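GTPase HflX from Sulfolobus solfataricus hydrolyses GTP, for which it is specific, and associates with the 50S ribosomal subunit, where it may act in protein synthesis or ribosome biogenesis. One contact in two of its structures: PDB 2QTF (chain A, 2.00 Å), residues K301-N306 and P332-K337, and PDB 2QTH (chain B, 2.00 Å), residues K301-N306 and P332-K337. One frame, after least-squares fit of the local backbone (RMSD 0.13 Å); residues are numbered along the deposited sequences.

Structure 1 (2QTF); sequences KIDKIN and PISALK.
Ser334 OG meets the Asp303 carboxylate from above its plane, hydrogen-bonded to OD1 at 2.7 Å. Over the same face, Lys337 CG lies 3.4 Å from Asp303 OD2. Ser334 OG also accepts from Lys337 N at 3.1 Å, an ST motif. CG1 and CG2 of Ile302 lie against Ile333 O, and CG2 packs on Pro332 CB at 3.8 Å. The Lys301 chain runs toward the P-loop, where NZ bonds to Asn189 O. With CG turned to the side of its own backbone N (chi1 -87°), Leu336 touches Ser194 of helix 192-200. The loops follow strands 295-300 and 327-332 of the G domain. They correspond to the NKxD (G4) and SAL (G5) motifs, inferred to bind GTP.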
loop_
_atom_site.group_PDB
_atom_site.type_symbol
_atom_site.label_atom_id
_atom_site.label_comp_id
_atom_site.label_asym_id
_atom_site.label_seq_id
_atom_site.Cartn_x
_atom_site.Cartn_y
_atom_site.Cartn_z
ATOM N N LYS A 301 -9.725 10.199 10.631
ATOM C CA LYS A 301 -8.789 11.149 11.272
ATOM C C LYS A 301 -9.524 12.406 11.687
ATOM O O LYS A 301 -8.910 13.498 11.745
ATOM C CB LYS A 301 -7.651 11.515 10.297
ATOM C CG LYS A 301 -6.884 10.352 9.800
ATOM C CD LYS A 301 -5.574 10.876 9.114
ATOM C CE LYS A 301 -4.837 9.717 8.554
ATOM N NZ LYS A 301 -3.425 10.081 8.101
ATOM N N ILE A 302 -10.822 12.273 12.004
ATOM C CA ILE A 302 -11.666 13.418 12.282
ATOM C C ILE A 302 -11.228 14.177 13.556
ATOM O O ILE A 302 -11.667 15.334 13.761
ATOM C CB ILE A 302 -13.162 13.054 12.473
ATOM C CG1 ILE A 302 -13.388 12.199 13.823
ATOM C CG2 ILE A 302 -13.769 12.528 11.097
ATOM C CD1 ILE A 302 -14.901 11.829 14.097
ATOM N N ASP A 303 -10.413 13.539 14.390
ATOM C CA ASP A 303 -9.863 14.223 15.554
ATOM C C ASP A 303 -8.934 15.396 15.171
ATOM O O ASP A 303 -8.832 16.388 15.931
ATOM C CB ASP A 303 -9.119 13.235 16.478
ATOM C CG ASP A 303 -8.007 12.464 15.769
ATOM O OD1 ASP A 303 -8.273 11.647 14.802
ATOM O OD2 ASP A 303 -6.853 12.631 16.243
ATOM N N LYS A 304 -8.294 15.268 13.994
ATOM C CA LYS A 304 -7.295 16.220 13.507
ATOM C C LYS A 304 -7.839 17.263 12.548
ATOM O O LYS A 304 -7.060 18.050 12.031
ATOM C CB LYS A 304 -6.138 15.454 12.846
ATOM C CG LYS A 304 -5.187 14.859 13.900
ATOM C CD LYS A 304 -4.401 13.628 13.415
ATOM C CE LYS A 304 -3.378 13.154 14.520
ATOM N NZ LYS A 304 -1.997 13.680 14.274
ATOM N N ILE A 305 -9.134 17.247 12.242
ATOM C CA ILE A 305 -9.750 18.242 11.335
ATOM C C ILE A 305 -9.474 19.728 11.769
ATOM O O ILE A 305 -8.911 20.535 10.978
ATOM C CB ILE A 305 -11.262 18.023 11.282
ATOM C CG1 ILE A 305 -11.633 17.013 10.214
ATOM C CG2 ILE A 305 -12.029 19.334 10.965
ATOM C CD1 ILE A 305 -13.145 16.988 10.021
ATOM N N ASN A 306 -9.848 20.046 13.027
ATOM C CA ASN A 306 -9.943 21.427 13.549
ATOM C C ASN A 306 -10.668 22.396 12.563
ATOM O O ASN A 306 -10.061 23.261 11.898
ATOM C CB ASN A 306 -8.553 21.870 14.014
ATOM C CG ASN A 306 -7.709 20.684 14.538
ATOM O OD1 ASN A 306 -8.250 19.740 15.152
ATOM N ND2 ASN A 306 -6.385 20.719 14.281
ATOM N N PRO A 332 -18.224 9.362 9.842
ATOM C CA PRO A 332 -16.972 9.911 10.334
ATOM C C PRO A 332 -16.460 9.091 11.469
ATOM O O PRO A 332 -17.269 8.713 12.398
ATOM C CB PRO A 332 -17.406 11.293 10.877
ATOM C CG PRO A 332 -18.915 11.000 11.395
ATOM C CD PRO A 332 -19.443 9.933 10.497
ATOM N N ILE A 333 -15.169 8.823 11.465
ATOM C CA ILE A 333 -14.582 8.106 12.581
ATOM C C ILE A 333 -13.220 8.678 12.885
ATOM O O ILE A 333 -12.636 9.428 12.061
ATOM C CB ILE A 333 -14.320 6.583 12.229
ATOM C CG1 ILE A 333 -13.323 6.508 11.023
ATOM C CG2 ILE A 333 -15.680 5.875 11.956
ATOM C CD1 ILE A 333 -12.847 5.031 10.677
ATOM N N SER A 334 -12.655 8.284 14.014
ATOM C CA SER A 334 -11.210 8.458 14.233
ATOM C C SER A 334 -10.664 7.113 14.691
ATOM O O SER A 334 -10.922 6.686 15.821
ATOM C CB SER A 334 -10.870 9.535 15.223
ATOM O OG SER A 334 -9.476 9.357 15.478
ATOM N N ALA A 335 -10.015 6.393 13.795
ATOM C CA ALA A 335 -9.461 5.065 14.141
ATOM C C ALA A 335 -8.417 5.212 15.216
ATOM O O ALA A 335 -8.388 4.368 16.077
ATOM C CB ALA A 335 -8.901 4.298 12.910
ATOM N N LEU A 336 -7.640 6.314 15.240
ATOM C CA LEU A 336 -6.557 6.492 16.295
ATOM C C LEU A 336 -7.076 6.833 17.669
ATOM O O LEU A 336 -6.575 6.360 18.657
ATOM C CB LEU A 336 -5.542 7.599 15.936
ATOM C CG LEU A 336 -4.379 7.058 15.074
ATOM C CD1 LEU A 336 -3.136 7.968 15.303
ATOM C CD2 LEU A 336 -3.982 5.525 15.294
ATOM N N LYS A 337 -8.071 7.700 17.711
ATOM C CA LYS A 337 -8.654 8.191 18.930
ATOM C C LYS A 337 -9.846 7.372 19.366
ATOM O O LYS A 337 -10.386 7.607 20.465
ATOM C CB LYS A 337 -9.096 9.626 18.712
ATOM C CG LYS A 337 -7.927 10.593 18.794
ATOM C CD LYS A 337 -7.166 10.500 20.108
ATOM C CE LYS A 337 -5.785 11.130 19.930
ATOM N NZ LYS A 337 -5.141 11.610 21.235
#

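Structure 2 (2QTH); sequences KIDKIN and PISALK. With GDP (guanosine-5'-diphosphate), chain C.
Ser334 OG meets the Asp303 carboxylate from above its plane, hydrogen-bonded to OD1 at 2.5 Å. Over the same face, Lys337 CG lies 3.9 Å from Asp303 OD2. GDP N1 gives Asp303 OD1 a nearly straight bond of 2.9 Å (173°). GDP N2, less surely placed, bonds to OD2. This Watson-Crick grip is the guanine recognition of the NKxD (G4) motif. Lys301 CG and Leu336 CB pack on opposite guanine faces, 3.5 and 3.4 Å from GDP C6. GDP O6 accepts from Leu336 N. Ser334 OG also accepts from Lys337 N at 3.0 Å, an ST motif. CG1 and CG2 of Ile302 lie against Ile333 O, and CG2 packs on Pro332 CB at 3.8 Å. Lys301 NZ bonds to Asn189 O and GDP O4'. Leu336 CG, anti to its backbone N (chi1 174°), sets CD2 over GDP C2 at 3.6 Å.

How the two compare
The sharpest difference is between Leu336(A) and Leu336(B). Chi1 is -87° in Leu336(A) and 174° in Leu336(B), and chi2 is -154° against 79°. The CG atoms stand 2.2 Å apart after superposition. No atom of Leu336(B) takes the places of CG, CD1 and CD2 of Leu336(A). Leu336(A) CB lies 4.3 Å from Ser334(A) OG, and Leu336(B) CB lies 4.1 Å from Ser334(B) OG. The two models thus place the branch differently, and in the second CD2 of Leu336(B) lies over the guanine.

GDP is bound in structure 2 alone; in structure 1 a sulfate ion takes this place, wholly or in part. The nucleotide adds partners for Lys301(B), Asp303(B), Ser334(B), Ala335(B) and Leu336(B). Asp303(B) OD1 accepts from both GDP N1 and Ser334(B) OG. The serine bond is also present between Ser334(A) and Asp303(A). The bond from Lys337(A) N to Ser334(A) OG has its counterpart from Lys337(B) N to Ser334(B) OG. The side chains of Lys301(A), Ile302(A), Asp303(A), Ser334(A) and Lys337(A) coincide with their counterparts within the error. The exposed end of Lys304(A) is also modelled differently from that of Lys304(B), with the NZ atoms 3.9 Å apart after superposition.

Structure 2 (2QTH)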
loop_
_atom_site.group_PDB
_atom_site.type_symbol
_atom_site.label_atom_id
_atom_site.label_comp_id
_atom_site.label_asym_id
_atom_site.label_seq_id
_atom_site.Cartn_x
_atom_site.Cartn_y
_atom_site.Cartn_z
ATOM N N LYS B 301 -9.768 10.239 10.703
ATOM C CA LYS B 301 -8.846 11.240 11.273
ATOM C C LYS B 301 -9.593 12.474 11.687
ATOM O O LYS B 301 -9.015 13.558 11.730
ATOM C CB LYS B 301 -7.688 11.615 10.320
ATOM C CG LYS B 301 -6.972 10.428 9.750
ATOM C CD LYS B 301 -5.649 10.873 8.983
ATOM C CE LYS B 301 -4.756 9.698 8.643
ATOM N NZ LYS B 301 -3.383 10.161 8.106
ATOM N N ILE B 302 -10.877 12.319 11.983
ATOM C CA ILE B 302 -11.725 13.449 12.291
ATOM C C ILE B 302 -11.227 14.240 13.479
ATOM O O ILE B 302 -11.550 15.419 13.579
ATOM C CB ILE B 302 -13.227 13.098 12.495
ATOM C CG1 ILE B 302 -13.464 12.275 13.802
ATOM C CG2 ILE B 302 -13.877 12.540 11.128
ATOM C CD1 ILE B 302 -14.967 11.890 14.026
ATOM N N ASP B 303 -10.454 13.598 14.354
ATOM C CA ASP B 303 -9.840 14.293 15.490
ATOM C C ASP B 303 -8.896 15.430 15.071
ATOM O O ASP B 303 -8.769 16.433 15.799
ATOM C CB ASP B 303 -9.066 13.318 16.409
ATOM C CG ASP B 303 -8.071 12.482 15.667
ATOM O OD1 ASP B 303 -8.498 11.636 14.821
ATOM O OD2 ASP B 303 -6.862 12.647 15.937
ATOM N N LYS B 304 -8.220 15.231 13.939
ATOM C CA LYS B 304 -7.209 16.160 13.405
ATOM C C LYS B 304 -7.818 17.238 12.509
ATOM O O LYS B 304 -7.078 18.023 11.929
ATOM C CB LYS B 304 -6.210 15.395 12.532
ATOM C CG LYS B 304 -5.150 14.609 13.232
ATOM C CD LYS B 304 -4.457 13.588 12.225
ATOM C CE LYS B 304 -3.463 14.227 11.191
ATOM N NZ LYS B 304 -2.558 13.186 10.477
ATOM N N ILE B 305 -9.136 17.236 12.326
ATOM C CA ILE B 305 -9.791 18.190 11.426
ATOM C C ILE B 305 -9.540 19.645 11.874
ATOM O O ILE B 305 -9.115 20.509 11.069
ATOM C CB ILE B 305 -11.314 17.939 11.373
ATOM C CG1 ILE B 305 -11.666 16.883 10.332
ATOM C CG2 ILE B 305 -12.096 19.210 10.979
ATOM C CD1 ILE B 305 -13.160 16.912 9.965
ATOM N N ASN B 306 -9.770 19.891 13.165
ATOM C CA ASN B 306 -9.862 21.261 13.688
ATOM C C ASN B 306 -10.593 22.173 12.662
ATOM O O ASN B 306 -9.954 22.914 11.900
ATOM C CB ASN B 306 -8.453 21.766 14.080
ATOM C CG ASN B 306 -7.621 20.707 14.857
ATOM O OD1 ASN B 306 -6.710 20.053 14.296
ATOM N ND2 ASN B 306 -7.919 20.557 16.160
ATOM N N PRO B 332 -18.230 9.293 9.845
ATOM C CA PRO B 332 -17.000 9.862 10.327
ATOM C C PRO B 332 -16.449 9.051 11.479
ATOM O O PRO B 332 -17.223 8.636 12.375
ATOM C CB PRO B 332 -17.464 11.240 10.861
ATOM C CG PRO B 332 -18.847 10.963 11.365
ATOM C CD PRO B 332 -19.427 9.837 10.547
ATOM N N ILE B 333 -15.148 8.868 11.500
ATOM C CA ILE B 333 -14.537 8.139 12.603
ATOM C C ILE B 333 -13.183 8.716 12.877
ATOM O O ILE B 333 -12.625 9.486 12.084
ATOM C CB ILE B 333 -14.269 6.607 12.253
ATOM C CG1 ILE B 333 -13.287 6.540 11.066
ATOM C CG2 ILE B 333 -15.593 5.852 11.979
ATOM C CD1 ILE B 333 -12.760 5.130 10.749
ATOM N N SER B 334 -12.641 8.358 14.022
ATOM C CA SER B 334 -11.199 8.500 14.261
ATOM C C SER B 334 -10.655 7.143 14.688
ATOM O O SER B 334 -10.953 6.664 15.780
ATOM C CB SER B 334 -10.846 9.593 15.252
ATOM O OG SER B 334 -9.484 9.421 15.598
ATOM N N ALA B 335 -9.953 6.479 13.788
ATOM C CA ALA B 335 -9.408 5.140 14.148
ATOM C C ALA B 335 -8.326 5.230 15.228
ATOM O O ALA B 335 -8.196 4.303 16.028
ATOM C CB ALA B 335 -8.904 4.381 12.928
ATOM N N LEU B 336 -7.629 6.371 15.286
ATOM C CA LEU B 336 -6.582 6.615 16.275
ATOM C C LEU B 336 -7.168 6.903 17.642
ATOM O O LEU B 336 -6.705 6.373 18.652
ATOM C CB LEU B 336 -5.713 7.834 15.899
ATOM C CG LEU B 336 -4.668 8.276 16.935
ATOM C CD1 LEU B 336 -3.431 7.315 16.817
ATOM C CD2 LEU B 336 -4.257 9.807 16.744
ATOM N N LYS B 337 -8.180 7.763 17.685
ATOM C CA LYS B 337 -8.716 8.205 18.968
ATOM C C LYS B 337 -9.916 7.390 19.401
ATOM O O LYS B 337 -10.451 7.594 20.509
ATOM C CB LYS B 337 -9.046 9.687 18.929
ATOM C CG LYS B 337 -7.809 10.575 19.054
ATOM C CD LYS B 337 -6.907 10.209 20.221
ATOM C CE LYS B 337 -5.611 10.976 20.096
ATOM N NZ LYS B 337 -5.143 11.484 21.406
HETATM P PB GDP C . -2.543 3.582 5.695
HETATM O O1B GDP C . -1.249 3.790 4.909
HETATM O O2B GDP C . -3.718 3.862 4.778
HETATM O O3B GDP C . -2.610 2.164 6.099
HETATM O O3A GDP C . -2.692 4.450 6.998
HETATM P PA GDP C . -2.349 3.906 8.569
HETATM O O1A GDP C . -3.349 3.301 9.450
HETATM O O2A GDP C . -1.053 3.116 8.538
HETATM O "O5'" GDP C . -2.268 5.406 9.150
HETATM C "C5'" GDP C . -1.567 6.429 8.442
HETATM C "C4'" GDP C . -0.914 7.298 9.514
HETATM O "O4'" GDP C . -1.969 8.105 10.052
HETATM C "C3'" GDP C . -0.349 6.529 10.696
HETATM O "O3'" GDP C . 0.583 7.420 11.311
HETATM C "C2'" GDP C . -1.535 6.387 11.618
HETATM O "O2'" GDP C . -1.141 6.382 12.988
HETATM C "C1'" GDP C . -2.336 7.664 11.363
HETATM N N9 GDP C . -3.804 7.501 11.552
HETATM C C8 GDP C . -4.633 6.482 11.187
HETATM N N7 GDP C . -5.950 6.700 11.553
HETATM C C5 GDP C . -5.944 7.915 12.198
HETATM C C6 GDP C . -6.935 8.798 12.870
HETATM O O6 GDP C . -8.105 8.449 12.922
HETATM N N1 GDP C . -6.562 9.994 13.395
HETATM C C2 GDP C . -5.290 10.399 13.362
HETATM N N2 GDP C . -5.008 11.596 13.948
HETATM N N3 GDP C . -4.288 9.651 12.762
HETATM C C4 GDP C . -4.546 8.432 12.192
#